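Side-chain contacts in shikimate 5-dehydrogenase AroE (5-dehydroshikimate reductase) (Mycobacterium tuberculosis, PDB 4P4G), which probably catalyses the NADP-dependent interconversion of 3-dehydroshikimate and shikimate, a step in the pathway to chorismate and the aromatic amino acids, and is bound here to shikimate: residues D102-D107 against V248-G253; H242-Q247 against E259-A264. All coordinates share one frame; numbering follows the deposited sequence.

Contact 1 of 2, residues D102-D107 against V248-G253; sequences DNTDID and VEQFTG. With SKM ((3R,4S,5R)-3,4,5-trihydroxycyclohex-1-ene-1-carboxylic acid), chain C.
Gln250 and Asp102 carry this contact through one side-chain hydrogen bond: the amide NE2 of Gln250 donates a hydrogen bond to OD2 of Asp102 at 2.7 Å. The length is short but the path is bent, with an N-H...O angle of 138°, and NE2 comes to the anti side of OD2, somewhat out of the carboxylate plane. The two flat groups are turned 66° apart. A glutamine chain extended beyond CG carries the amide across from the helix, while Asp102 swings its carboxylate opposite the backbone N (chi1 -173°). Beside the bond, CG2 of Thr104 rests 3.7 Å from Gln250 NE2.

The second shell fixes both partners. Arg82 makes a salt bridge to the same OD2, Thr80 hydrogen-bonds OD1, and Gln250 NE2 also reaches Ala246 O, one turn back in its own helix. Thr104 is tied to that helix by its hydroxyl, hydrogen-bonded to Gln243 O. Asn103 OD1 caps the start of helix 105-113 with two weak bonds, the closer from Asp105 N at 2.9 Å. At that helix start, OD1 of Asp105 accepts from the shikimate hydroxyl O12 at 2.6 Å, and its OD2 pairs with Lys69.

The polar link joins the end of strand 98-102 to helix 236-252, next to the turn that delivers Asp105 to the substrate. With an arginine and an amide N-H on one oxygen and a hydroxyl on the other, the buried carboxylate of Asp102 probably stays ionised.

Contact 2 of 2, residues H242-Q247 against E259-A264; sequences HQAFAQ and EAMTCA. With SKM ((3R,4S,5R)-3,4,5-trihydroxycyclohex-1-ene-1-carboxylic acid), chain C.
The helical segments 242-247 and 259-264 run roughly antiparallel, with segment axes 10.8 Å apart at closest approach and 140° between their directions, and Phe245 and Met261 bring the nearest CA pair to 8.2 Å. That spacing is bridged by side chains, chiefly Met261. Its sulfur makes a Met-aromatic contact at the rim of the Phe245 ring: SD lies 5.0 Å from the ring centroid and 86° off the normal, thus in the ring plane, with CD1 the nearest ring atom. A bend at the last torsion (chi3 70°) turns the methyl CE inward, where it meets CB of Ala244 at 3.7 Å and also touches Phe245 CD1. Thr262 OG1 lies farther round the ring edge, 4.4 Å from Phe245 CZ, and is hydrogen-bonded to Arg258 O.

Another side of helix 242-247 serves the substrate. There shikimate O11 donates to Gln243 OE1 at 3.1 Å and accepts from Gln247 NE2 at 3.0 Å, while Ser63 and His24 hold Gln247 OE1.

Arg258 adds a cation-pi contact to Phe245. Leu241 and Val248 of helix 236-252 and Ala27 of helix 20-30 also touch Met261, so helix 258-267 lies against both of these helices, and Ser63 links Gln247 to strand 59-64.

Overall arrangement
Contacts 1 and 2 share helix 236-252 and lie on the same side of the chain's centre, their own centres 11 Å apart. Both are largely buried, but the chemistry differs: contact 1 is a small polar junction of 103 Å² between this helix and the end of strand 98-102, whereas contact 2 buries 165 Å² through sulfur, ring and methyl groups against helix 258-267, with a solvent-exposed threonine at its margin. They touch through Thr104, which packs on Ala246 and Gln247, and through Asp107 on Ala246. Each also supplies groups that hydrogen-bond shikimate, 102-107 the carboxylate for O12 and 242-247 the two amides for O11, so neighbouring hydroxyls of one substrate are read from two different helices.

Contact 1 of 2, residues D102-D107 against V248-G253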
loop_
_atom_site.group_PDB
_atom_site.type_symbol
_atom_site.label_atom_id
_atom_site.label_comp_id
_atom_site.label_asym_id
_atom_site.label_seq_id
_atom_site.Cartn_x
_atom_site.Cartn_y
_atom_site.Cartn_z
ATOM N N ASP A 102 -5.042 -8.899 -7.490
ATOM C CA ASP A 102 -4.763 -7.583 -8.044
ATOM C C ASP A 102 -3.933 -6.785 -7.051
ATOM O O ASP A 102 -3.812 -7.149 -5.873
ATOM C CB ASP A 102 -6.060 -6.838 -8.382
ATOM C CG ASP A 102 -5.802 -5.519 -9.113
ATOM O OD1 ASP A 102 -4.802 -5.437 -9.869
ATOM O OD2 ASP A 102 -6.580 -4.559 -8.919
ATOM N N ASN A 103 -3.328 -5.709 -7.528
ATOM C CA ASN A 103 -2.649 -4.799 -6.633
ATOM C C ASN A 103 -3.187 -3.393 -6.823
ATOM O O ASN A 103 -2.947 -2.762 -7.854
ATOM C CB ASN A 103 -1.138 -4.815 -6.847
ATOM C CG ASN A 103 -0.409 -4.114 -5.734
ATOM O OD1 ASN A 103 -0.591 -2.910 -5.528
ATOM N ND2 ASN A 103 0.412 -4.852 -4.998
ATOM N N THR A 104 -3.918 -2.906 -5.829
ATOM C CA THR A 104 -4.426 -1.537 -5.873
ATOM C C THR A 104 -3.592 -0.535 -5.066
ATOM O O THR A 104 -3.943 0.649 -5.024
ATOM C CB THR A 104 -5.898 -1.458 -5.412
ATOM O OG1 THR A 104 -5.965 -1.683 -3.997
ATOM C CG2 THR A 104 -6.750 -2.507 -6.116
ATOM N N ASP A 105 -2.503 -0.989 -4.438
ATOM C CA ASP A 105 -1.604 -0.082 -3.704
ATOM C C ASP A 105 -0.889 0.876 -4.662
ATOM O O ASP A 105 -0.422 1.943 -4.251
ATOM C CB ASP A 105 -0.539 -0.852 -2.908
ATOM C CG ASP A 105 -1.090 -1.536 -1.671
ATOM O OD1 ASP A 105 -1.949 -0.946 -0.982
ATOM O OD2 ASP A 105 -0.647 -2.677 -1.389
ATOM N N ILE A 106 -0.779 0.487 -5.929
ATOM C CA ILE A 106 -0.237 1.382 -6.954
ATOM C C ILE A 106 -1.119 2.629 -7.033
ATOM O O ILE A 106 -0.608 3.756 -7.004
ATOM C CB ILE A 106 -0.198 0.708 -8.331
ATOM C CG1 ILE A 106 0.704 -0.524 -8.308
ATOM C CG2 ILE A 106 0.246 1.692 -9.406
ATOM C CD1 ILE A 106 0.454 -1.447 -9.500
ATOM N N ASP A 107 -2.438 2.422 -7.119
ATOM C CA ASP A 107 -3.409 3.527 -7.066
ATOM C C ASP A 107 -3.296 4.310 -5.769
ATOM O O ASP A 107 -3.461 5.534 -5.758
ATOM C CB ASP A 107 -4.844 3.007 -7.152
ATOM C CG ASP A 107 -5.176 2.396 -8.487
ATOM O OD1 ASP A 107 -4.432 2.625 -9.464
ATOM O OD2 ASP A 107 -6.213 1.699 -8.564
ATOM N N VAL A 248 -13.165 -1.665 -4.031
ATOM C CA VAL A 248 -14.629 -1.641 -4.058
ATOM C C VAL A 248 -15.158 -1.984 -5.453
ATOM O O VAL A 248 -16.099 -2.759 -5.590
ATOM C CB VAL A 248 -15.177 -0.282 -3.563
ATOM C CG1 VAL A 248 -16.670 -0.187 -3.803
ATOM C CG2 VAL A 248 -14.882 -0.124 -2.066
ATOM N N GLU A 249 -14.519 -1.451 -6.488
ATOM C CA GLU A 249 -14.919 -1.743 -7.864
ATOM C C GLU A 249 -14.839 -3.229 -8.183
ATOM O O GLU A 249 -15.736 -3.777 -8.819
ATOM C CB GLU A 249 -14.117 -0.896 -8.863
ATOM C CG GLU A 249 -14.388 0.600 -8.672
ATOM C CD GLU A 249 -13.667 1.491 -9.653
ATOM O OE1 GLU A 249 -12.675 1.036 -10.264
ATOM O OE2 GLU A 249 -14.103 2.657 -9.808
ATOM N N GLN A 250 -13.775 -3.883 -7.733
ATOM C CA GLN A 250 -13.606 -5.297 -8.036
ATOM C C GLN A 250 -14.517 -6.192 -7.202
ATOM O O GLN A 250 -14.951 -7.239 -7.676
ATOM C CB GLN A 250 -12.143 -5.705 -7.903
ATOM C CG GLN A 250 -11.284 -5.184 -9.057
ATOM C CD GLN A 250 -9.818 -5.383 -8.812
ATOM O OE1 GLN A 250 -9.249 -6.403 -9.200
ATOM N NE2 GLN A 250 -9.187 -4.410 -8.162
ATOM N N PHE A 251 -14.798 -5.786 -5.964
ATOM C CA PHE A 251 -15.700 -6.558 -5.105
ATOM C C PHE A 251 -17.163 -6.411 -5.548
ATOM O O PHE A 251 -17.943 -7.360 -5.449
ATOM C CB PHE A 251 -15.548 -6.146 -3.630
ATOM C CG PHE A 251 -14.196 -6.473 -3.027
ATOM C CD1 PHE A 251 -13.274 -7.246 -3.723
ATOM C CD2 PHE A 251 -13.853 -6.002 -1.760
ATOM C CE1 PHE A 251 -12.029 -7.548 -3.175
ATOM C CE2 PHE A 251 -12.595 -6.299 -1.204
ATOM C CZ PHE A 251 -11.692 -7.072 -1.919
ATOM N N THR A 252 -17.532 -5.234 -6.050
ATOM C CA THR A 252 -18.949 -4.941 -6.333
ATOM C C THR A 252 -19.343 -4.978 -7.809
ATOM O O THR A 252 -20.515 -5.196 -8.122
ATOM C CB THR A 252 -19.378 -3.561 -5.779
ATOM O OG1 THR A 252 -18.700 -2.522 -6.500
ATOM C CG2 THR A 252 -19.055 -3.453 -4.293
ATOM N N GLY A 253 -18.386 -4.744 -8.707
ATOM C CA GLY A 253 -18.688 -4.602 -10.125
ATOM C C GLY A 253 -19.271 -3.242 -10.481
ATOM O O GLY A 253 -19.754 -3.047 -11.593
HETATM O O12 SKM C . -3.271 -2.443 0.709
HETATM C C8 SKM C . -4.038 -2.045 1.842
HETATM C C6 SKM C . -3.086 -1.664 2.940
HETATM O O7 SKM C . -2.076 -2.644 3.096
HETATM C C5 SKM C . -3.820 -1.559 4.177
HETATM C C4 SKM C . -5.049 -2.008 4.425
HETATM C C1 SKM C . -5.645 -1.814 5.808
HETATM O O2 SKM C . -6.816 -2.161 6.020
HETATM O O3 SKM C . -4.979 -1.306 6.729
HETATM C C10 SKM C . -5.919 -2.724 3.349
HETATM C C9 SKM C . -4.966 -3.173 2.202
HETATM O O11 SKM C . -5.793 -3.464 1.130
#

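Contact 2 of 2, residues H242-Q247 against E259-A264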
loop_
_atom_site.group_PDB
_atom_site.type_symbol
_atom_site.label_atom_id
_atom_site.label_comp_id
_atom_site.label_asym_id
_atom_site.label_seq_id
_atom_site.Cartn_x
_atom_site.Cartn_y
_atom_site.Cartn_z
ATOM N N HIS A 242 -7.264 5.876 -1.411
ATOM C CA HIS A 242 -7.061 5.763 -2.845
ATOM C C HIS A 242 -6.920 4.317 -3.321
ATOM O O HIS A 242 -7.362 3.994 -4.419
ATOM C CB HIS A 242 -5.914 6.662 -3.318
ATOM C CG HIS A 242 -6.301 8.106 -3.374
ATOM N ND1 HIS A 242 -6.891 8.668 -4.482
ATOM C CD2 HIS A 242 -6.225 9.086 -2.443
ATOM C CE1 HIS A 242 -7.144 9.946 -4.240
ATOM N NE2 HIS A 242 -6.747 10.223 -3.013
ATOM N N GLN A 243 -6.338 3.445 -2.503
ATOM C CA GLN A 243 -6.269 2.028 -2.885
ATOM C C GLN A 243 -7.625 1.346 -2.712
ATOM O O GLN A 243 -7.887 0.308 -3.321
ATOM C CB GLN A 243 -5.169 1.279 -2.108
ATOM C CG GLN A 243 -5.409 1.135 -0.615
ATOM C CD GLN A 243 -6.331 -0.013 -0.266
ATOM O OE1 GLN A 243 -6.203 -1.118 -0.798
ATOM N NE2 GLN A 243 -7.277 0.244 0.622
ATOM N N ALA A 244 -8.488 1.927 -1.887
ATOM C CA ALA A 244 -9.765 1.293 -1.576
ATOM C C ALA A 244 -10.748 1.431 -2.737
ATOM O O ALA A 244 -11.591 0.567 -2.922
ATOM C CB ALA A 244 -10.356 1.860 -0.305
ATOM N N PHE A 245 -10.639 2.512 -3.510
ATOM C CA PHE A 245 -11.535 2.729 -4.649
ATOM C C PHE A 245 -11.568 1.529 -5.596
ATOM O O PHE A 245 -12.632 1.021 -5.942
ATOM C CB PHE A 245 -11.116 3.967 -5.449
ATOM C CG PHE A 245 -11.226 5.261 -4.693
ATOM C CD1 PHE A 245 -12.252 5.480 -3.780
ATOM C CD2 PHE A 245 -10.302 6.272 -4.917
ATOM C CE1 PHE A 245 -12.347 6.688 -3.095
ATOM C CE2 PHE A 245 -10.394 7.475 -4.237
ATOM C CZ PHE A 245 -11.412 7.683 -3.328
ATOM N N ALA A 246 -10.397 1.064 -6.012
ATOM C CA ALA A 246 -10.335 -0.013 -6.987
ATOM C C ALA A 246 -10.753 -1.337 -6.364
ATOM O O ALA A 246 -11.217 -2.237 -7.060
ATOM C CB ALA A 246 -8.940 -0.110 -7.577
ATOM N N GLN A 247 -10.554 -1.471 -5.055
ATOM C CA GLN A 247 -10.983 -2.682 -4.371
ATOM C C GLN A 247 -12.503 -2.773 -4.353
ATOM O O GLN A 247 -13.083 -3.830 -4.637
ATOM C CB GLN A 247 -10.421 -2.724 -2.954
ATOM C CG GLN A 247 -8.969 -3.124 -2.888
ATOM C CD GLN A 247 -8.548 -3.428 -1.474
ATOM O OE1 GLN A 247 -9.227 -3.035 -0.511
ATOM N NE2 GLN A 247 -7.445 -4.143 -1.329
ATOM N N GLU A 259 -17.233 10.049 -3.300
ATOM C CA GLU A 259 -17.735 11.038 -2.337
ATOM C C GLU A 259 -18.041 10.392 -0.979
ATOM O O GLU A 259 -17.574 10.854 0.068
ATOM C CB GLU A 259 -18.968 11.779 -2.906
ATOM C CG GLU A 259 -20.277 10.946 -3.057
ATOM C CD GLU A 259 -20.067 9.587 -3.745
ATOM O OE1 GLU A 259 -19.083 9.431 -4.487
ATOM O OE2 GLU A 259 -20.873 8.677 -3.541
ATOM N N ALA A 260 -18.798 9.301 -0.997
ATOM C CA ALA A 260 -19.180 8.616 0.232
ATOM C C ALA A 260 -17.967 8.089 0.983
ATOM O O ALA A 260 -17.920 8.147 2.217
ATOM C CB ALA A 260 -20.145 7.479 -0.074
ATOM N N MET A 261 -16.988 7.565 0.250
ATOM C CA MET A 261 -15.815 6.990 0.887
ATOM C C MET A 261 -14.931 8.090 1.458
ATOM O O MET A 261 -14.313 7.919 2.507
ATOM C CB MET A 261 -15.048 6.114 -0.098
ATOM C CG MET A 261 -15.851 4.883 -0.486
ATOM S SD MET A 261 -15.091 3.948 -1.826
ATOM C CE MET A 261 -13.657 3.271 -1.007
ATOM N N THR A 262 -14.897 9.226 0.778
ATOM C CA THR A 262 -14.108 10.352 1.270
ATOM C C THR A 262 -14.740 10.914 2.540
ATOM O O THR A 262 -14.034 11.240 3.501
ATOM C CB THR A 262 -13.954 11.445 0.205
ATOM O OG1 THR A 262 -13.320 10.891 -0.953
ATOM C CG2 THR A 262 -13.099 12.578 0.740
ATOM N N CYS A 263 -16.067 11.002 2.564
ATOM C CA CYS A 263 -16.765 11.375 3.795
ATOM C C CYS A 263 -16.543 10.387 4.946
ATOM O O CYS A 263 -16.493 10.786 6.114
ATOM C CB CYS A 263 -18.250 11.527 3.530
ATOM S SG CYS A 263 -18.612 12.933 2.488
ATOM N N ALA A 264 -16.439 9.102 4.631
ATOM C CA ALA A 264 -16.179 8.106 5.674
ATOM C C ALA A 264 -14.793 8.318 6.262
ATOM O O ALA A 264 -14.598 8.193 7.473
ATOM C CB ALA A 264 -16.304 6.706 5.128
HETATM O O12 SKM C . -3.271 -2.443 0.709
HETATM C C8 SKM C . -4.038 -2.045 1.842
HETATM C C6 SKM C . -3.086 -1.664 2.940
HETATM O O7 SKM C . -2.076 -2.644 3.096
HETATM C C5 SKM C . -3.820 -1.559 4.177
HETATM C C4 SKM C . -5.049 -2.008 4.425
HETATM C C1 SKM C . -5.645 -1.814 5.808
HETATM O O2 SKM C . -6.816 -2.161 6.020
HETATM O O3 SKM C . -4.979 -1.306 6.729
HETATM C C10 SKM C . -5.919 -2.724 3.349
HETATM C C9 SKM C . -4.966 -3.173 2.202
HETATM O O11 SKM C . -5.793 -3.464 1.130
#